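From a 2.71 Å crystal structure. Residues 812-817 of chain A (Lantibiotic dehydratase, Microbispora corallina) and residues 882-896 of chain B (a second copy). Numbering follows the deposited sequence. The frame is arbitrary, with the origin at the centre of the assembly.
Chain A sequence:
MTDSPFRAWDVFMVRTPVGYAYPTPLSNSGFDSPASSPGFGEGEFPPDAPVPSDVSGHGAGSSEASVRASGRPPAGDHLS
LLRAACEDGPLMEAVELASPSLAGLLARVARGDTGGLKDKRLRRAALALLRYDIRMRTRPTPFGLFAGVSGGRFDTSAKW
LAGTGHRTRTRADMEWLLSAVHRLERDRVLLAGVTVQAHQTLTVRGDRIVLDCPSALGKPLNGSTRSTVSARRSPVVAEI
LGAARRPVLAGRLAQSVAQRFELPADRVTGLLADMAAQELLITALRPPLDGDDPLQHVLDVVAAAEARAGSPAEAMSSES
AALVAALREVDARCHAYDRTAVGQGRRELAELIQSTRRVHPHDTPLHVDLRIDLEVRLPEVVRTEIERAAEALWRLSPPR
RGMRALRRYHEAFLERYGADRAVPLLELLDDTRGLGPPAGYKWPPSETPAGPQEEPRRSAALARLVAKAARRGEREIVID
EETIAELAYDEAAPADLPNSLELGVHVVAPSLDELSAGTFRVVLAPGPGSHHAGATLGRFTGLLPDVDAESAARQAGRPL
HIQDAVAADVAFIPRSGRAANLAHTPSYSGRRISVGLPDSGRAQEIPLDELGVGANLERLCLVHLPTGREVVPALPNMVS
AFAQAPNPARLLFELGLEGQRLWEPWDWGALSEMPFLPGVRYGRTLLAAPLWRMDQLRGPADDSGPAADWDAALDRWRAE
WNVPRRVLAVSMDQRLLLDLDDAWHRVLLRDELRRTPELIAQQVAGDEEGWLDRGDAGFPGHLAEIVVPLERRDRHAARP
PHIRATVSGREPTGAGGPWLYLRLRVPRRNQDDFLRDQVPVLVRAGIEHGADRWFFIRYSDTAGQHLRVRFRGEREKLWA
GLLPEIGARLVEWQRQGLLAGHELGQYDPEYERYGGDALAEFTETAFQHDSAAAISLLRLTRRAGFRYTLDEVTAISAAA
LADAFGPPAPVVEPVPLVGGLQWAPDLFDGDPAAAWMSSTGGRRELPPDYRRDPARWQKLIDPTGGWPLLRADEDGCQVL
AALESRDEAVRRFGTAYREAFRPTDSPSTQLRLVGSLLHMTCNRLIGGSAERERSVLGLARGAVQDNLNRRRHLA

Chain A 812-817: PTGAGG
Chain B (882-896) LLPEIGARLVEWQRQ

An irregular segment of chain A, Pro A812 to Gly A817, lies along a helix of chain B, the second copy of the dehydratase. Contact is by van der Waals packing, with no hydrogen bond or salt bridge across, and buries 380 Å² counting both sides. The two segments run in opposite senses: Ala A815 CA lies 4.8 Å from Gly B887 CA, and Thr A813 CA 6.2 Å from Val B891 CA. Chain A has phi/psi of -124/174 at Thr A813 (chi1 t), -161/-144 at Gly A814, -70/-11 at Ala A815, -46/-79 at Gly A816 and 128/75 at Gly A817, the last a conformation that calls for glycine.

Chain B is helical from Leu B882, continuing an earlier part of the helix, through Arg B895. It is kinked at Pro B884, whose nitrogen carries no hydrogen to bond the preceding turn; Ile B886 N to Leu B882 O (2.7 Å) carries the i to i-4 pattern onward. Leu B883 (t, p) sets off sideways, but its end swings nearer, placing CD1 4.0 Å from Ala A815 CB in an apolar contact. Pro B884, C-gamma exo, sets its CA 4.5 Å from Gly A816 CA. Glu B885 (t, t) points away; its OE2 lies 3.5 Å from Arg B889 NH1 in a salt bridge along the helix.

At Gly B887 the two backbones pack closely: its CA is 4.2 Å from Gly A816 N and 4.5 Å from Ala A815 CB; a CB here would clash with Gly A816 N at 2.7 Å, so the bare backbone lets the segment sit close. Ala B888 points away, and Arg B889 NE, 3.4 Å from Glu B892 OE1, forms a second salt bridge within the helix. The CA-to-CB bond of Leu B890 (m, t) points toward chain A, but CD1 stays 5.5 Å from Ala A815 CB.

Val B891, with chi1 near -1° between wells, spreads both methyls against the segment: CG2 is 3.5 Å from Pro A812 O, while CG1 is 4.1 Å from Gly A814 N and 4.2 Å from Thr A813 C. A CB on Gly A814 would come within a tight 3.2 Å of Val B891 CG1. The CA-to-CB bond of Thr A813 points away, and the valine's closest contacts are with main-chain atoms. Arg B895 (m, t, p) ends the contact, its aliphatic CD 4.3 Å from CG of Pro A812, whose ring is C-gamma endo. Gln B896 leaves helical phi/psi at -75/6.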

# COMPACT_ATOMS: atom_id res chain seq x y z
N PRO A 812 10.07 4.65 -32.86
CA PRO A 812 9.58 5.86 -32.18
C PRO A 812 8.64 6.67 -33.09
O PRO A 812 9.10 7.44 -33.94
CB PRO A 812 10.87 6.65 -31.86
CG PRO A 812 11.84 6.20 -32.94
CD PRO A 812 11.45 4.78 -33.37
N THR A 813 7.34 6.47 -32.93
CA THR A 813 6.34 7.08 -33.79
C THR A 813 5.34 7.87 -32.95
O THR A 813 5.41 7.81 -31.73
CB THR A 813 5.61 6.00 -34.61
OG1 THR A 813 4.50 6.58 -35.32
CG2 THR A 813 5.11 4.89 -33.69
N GLY A 814 4.41 8.62 -33.56
CA GLY A 814 3.50 9.41 -32.75
C GLY A 814 2.18 9.94 -33.30
O GLY A 814 1.50 9.29 -34.08
N ALA A 815 1.81 11.14 -32.86
CA ALA A 815 0.55 11.74 -33.29
C ALA A 815 0.56 12.17 -34.78
O ALA A 815 -0.48 12.53 -35.34
CB ALA A 815 0.13 12.87 -32.36
N GLY A 816 1.73 12.17 -35.41
CA GLY A 816 1.80 12.25 -36.87
C GLY A 816 0.83 11.30 -37.58
O GLY A 816 -0.24 11.72 -38.04
N GLY A 817 1.18 10.02 -37.65
CA GLY A 817 0.17 9.01 -37.93
C GLY A 817 0.28 7.96 -39.02
O GLY A 817 -0.41 8.05 -40.03
N LEU B 882 -1.97 21.61 -37.44
CA LEU B 882 -1.13 21.75 -36.24
C LEU B 882 -0.67 20.41 -35.67
O LEU B 882 0.52 20.22 -35.36
CB LEU B 882 -1.91 22.49 -35.14
CG LEU B 882 -1.21 22.58 -33.78
CD1 LEU B 882 0.07 23.38 -33.94
CD2 LEU B 882 -2.07 23.15 -32.65
N LEU B 883 -1.62 19.50 -35.50
CA LEU B 883 -1.36 18.21 -34.87
C LEU B 883 -0.22 17.44 -35.55
O LEU B 883 0.63 16.87 -34.87
CB LEU B 883 -2.61 17.36 -34.83
CG LEU B 883 -2.41 16.00 -34.17
CD1 LEU B 883 -2.17 16.18 -32.69
CD2 LEU B 883 -3.62 15.17 -34.40
N PRO B 884 -0.21 17.40 -36.89
CA PRO B 884 0.92 16.61 -37.40
C PRO B 884 2.24 17.35 -37.33
O PRO B 884 3.29 16.71 -37.28
CB PRO B 884 0.51 16.34 -38.86
CG PRO B 884 -1.00 16.54 -38.89
CD PRO B 884 -1.21 17.68 -37.93
N GLU B 885 2.22 18.68 -37.32
CA GLU B 885 3.48 19.39 -37.16
C GLU B 885 3.93 19.13 -35.73
O GLU B 885 5.08 18.70 -35.52
CB GLU B 885 3.36 20.89 -37.37
CG GLU B 885 4.70 21.58 -37.16
CD GLU B 885 4.69 23.06 -37.50
OE1 GLU B 885 3.60 23.62 -37.77
OE2 GLU B 885 5.79 23.66 -37.58
N ILE B 886 3.02 19.35 -34.77
CA ILE B 886 3.29 19.13 -33.36
C ILE B 886 3.88 17.74 -33.12
O ILE B 886 4.88 17.58 -32.42
CB ILE B 886 2.04 19.32 -32.48
CG1 ILE B 886 1.84 20.80 -32.17
CG2 ILE B 886 2.17 18.56 -31.16
CD1 ILE B 886 0.76 21.08 -31.15
N GLY B 887 3.26 16.74 -33.74
CA GLY B 887 3.67 15.37 -33.59
C GLY B 887 5.08 15.13 -34.09
O GLY B 887 5.85 14.42 -33.45
N ALA B 888 5.45 15.72 -35.21
CA ALA B 888 6.79 15.50 -35.72
C ALA B 888 7.80 15.98 -34.67
O ALA B 888 8.73 15.27 -34.32
CB ALA B 888 6.98 16.21 -37.00
N ARG B 889 7.54 17.15 -34.10
CA ARG B 889 8.37 17.68 -33.04
C ARG B 889 8.42 16.75 -31.83
O ARG B 889 9.49 16.53 -31.25
CB ARG B 889 7.86 19.06 -32.63
CG ARG B 889 8.65 20.20 -33.26
CD ARG B 889 9.13 19.84 -34.67
NE ARG B 889 10.09 20.82 -35.15
CZ ARG B 889 9.75 22.01 -35.67
NH1 ARG B 889 8.46 22.38 -35.77
NH2 ARG B 889 10.71 22.84 -36.08
N LEU B 890 7.27 16.18 -31.48
CA LEU B 890 7.17 15.32 -30.31
C LEU B 890 8.00 14.05 -30.41
O LEU B 890 8.55 13.59 -29.40
CB LEU B 890 5.71 15.00 -29.98
CG LEU B 890 4.91 16.21 -29.49
CD1 LEU B 890 3.50 15.81 -29.12
CD2 LEU B 890 5.60 16.92 -28.33
N VAL B 891 8.10 13.47 -31.60
CA VAL B 891 8.94 12.30 -31.74
C VAL B 891 10.43 12.65 -31.81
O VAL B 891 11.23 11.98 -31.18
CB VAL B 891 8.44 11.24 -32.79
CG1 VAL B 891 7.14 11.67 -33.42
CG2 VAL B 891 9.51 10.87 -33.82
N GLU B 892 10.79 13.72 -32.52
CA GLU B 892 12.17 14.21 -32.51
C GLU B 892 12.62 14.37 -31.03
O GLU B 892 13.66 13.82 -30.61
CB GLU B 892 12.30 15.60 -33.16
CG GLU B 892 11.82 15.79 -34.61
CD GLU B 892 11.61 17.30 -35.00
OE1 GLU B 892 12.05 18.21 -34.23
OE2 GLU B 892 11.00 17.57 -36.07
N TRP B 893 11.82 15.11 -30.25
CA TRP B 893 12.18 15.43 -28.88
C TRP B 893 12.30 14.19 -28.02
O TRP B 893 13.14 14.14 -27.11
CB TRP B 893 11.17 16.38 -28.27
CG TRP B 893 11.20 17.73 -28.86
CD1 TRP B 893 12.21 18.29 -29.58
CD2 TRP B 893 10.16 18.70 -28.81
NE1 TRP B 893 11.87 19.56 -29.97
CE2 TRP B 893 10.61 19.83 -29.52
CE3 TRP B 893 8.89 18.73 -28.23
CZ2 TRP B 893 9.84 20.99 -29.66
CZ3 TRP B 893 8.12 19.87 -28.36
CH2 TRP B 893 8.60 20.98 -29.07
N GLN B 894 11.46 13.20 -28.31
CA GLN B 894 11.53 11.90 -27.64
C GLN B 894 12.85 11.19 -27.91
O GLN B 894 13.42 10.57 -27.03
CB GLN B 894 10.36 11.01 -28.02
CG GLN B 894 10.38 9.71 -27.28
CD GLN B 894 9.09 8.94 -27.39
OE1 GLN B 894 8.02 9.51 -27.63
NE2 GLN B 894 9.19 7.61 -27.23
N ARG B 895 13.29 11.22 -29.16
CA ARG B 895 14.61 10.69 -29.49
C ARG B 895 15.73 11.41 -28.74
O ARG B 895 16.67 10.77 -28.27
CB ARG B 895 14.83 10.76 -30.99
CG ARG B 895 13.79 9.94 -31.70
CD ARG B 895 13.94 9.99 -33.20
NE ARG B 895 15.33 9.72 -33.54
CZ ARG B 895 15.76 9.51 -34.78
NH1 ARG B 895 14.88 9.48 -35.78
NH2 ARG B 895 17.05 9.27 -34.99
N GLN B 896 15.61 12.72 -28.61
CA GLN B 896 16.59 13.50 -27.85
C GLN B 896 16.46 13.35 -26.33
O GLN B 896 17.15 14.05 -25.58
CB GLN B 896 16.51 14.97 -28.25
CG GLN B 896 16.58 15.16 -29.74
CD GLN B 896 16.37 16.61 -30.20
OE1 GLN B 896 16.29 17.54 -29.39
NE2 GLN B 896 16.27 16.79 -31.51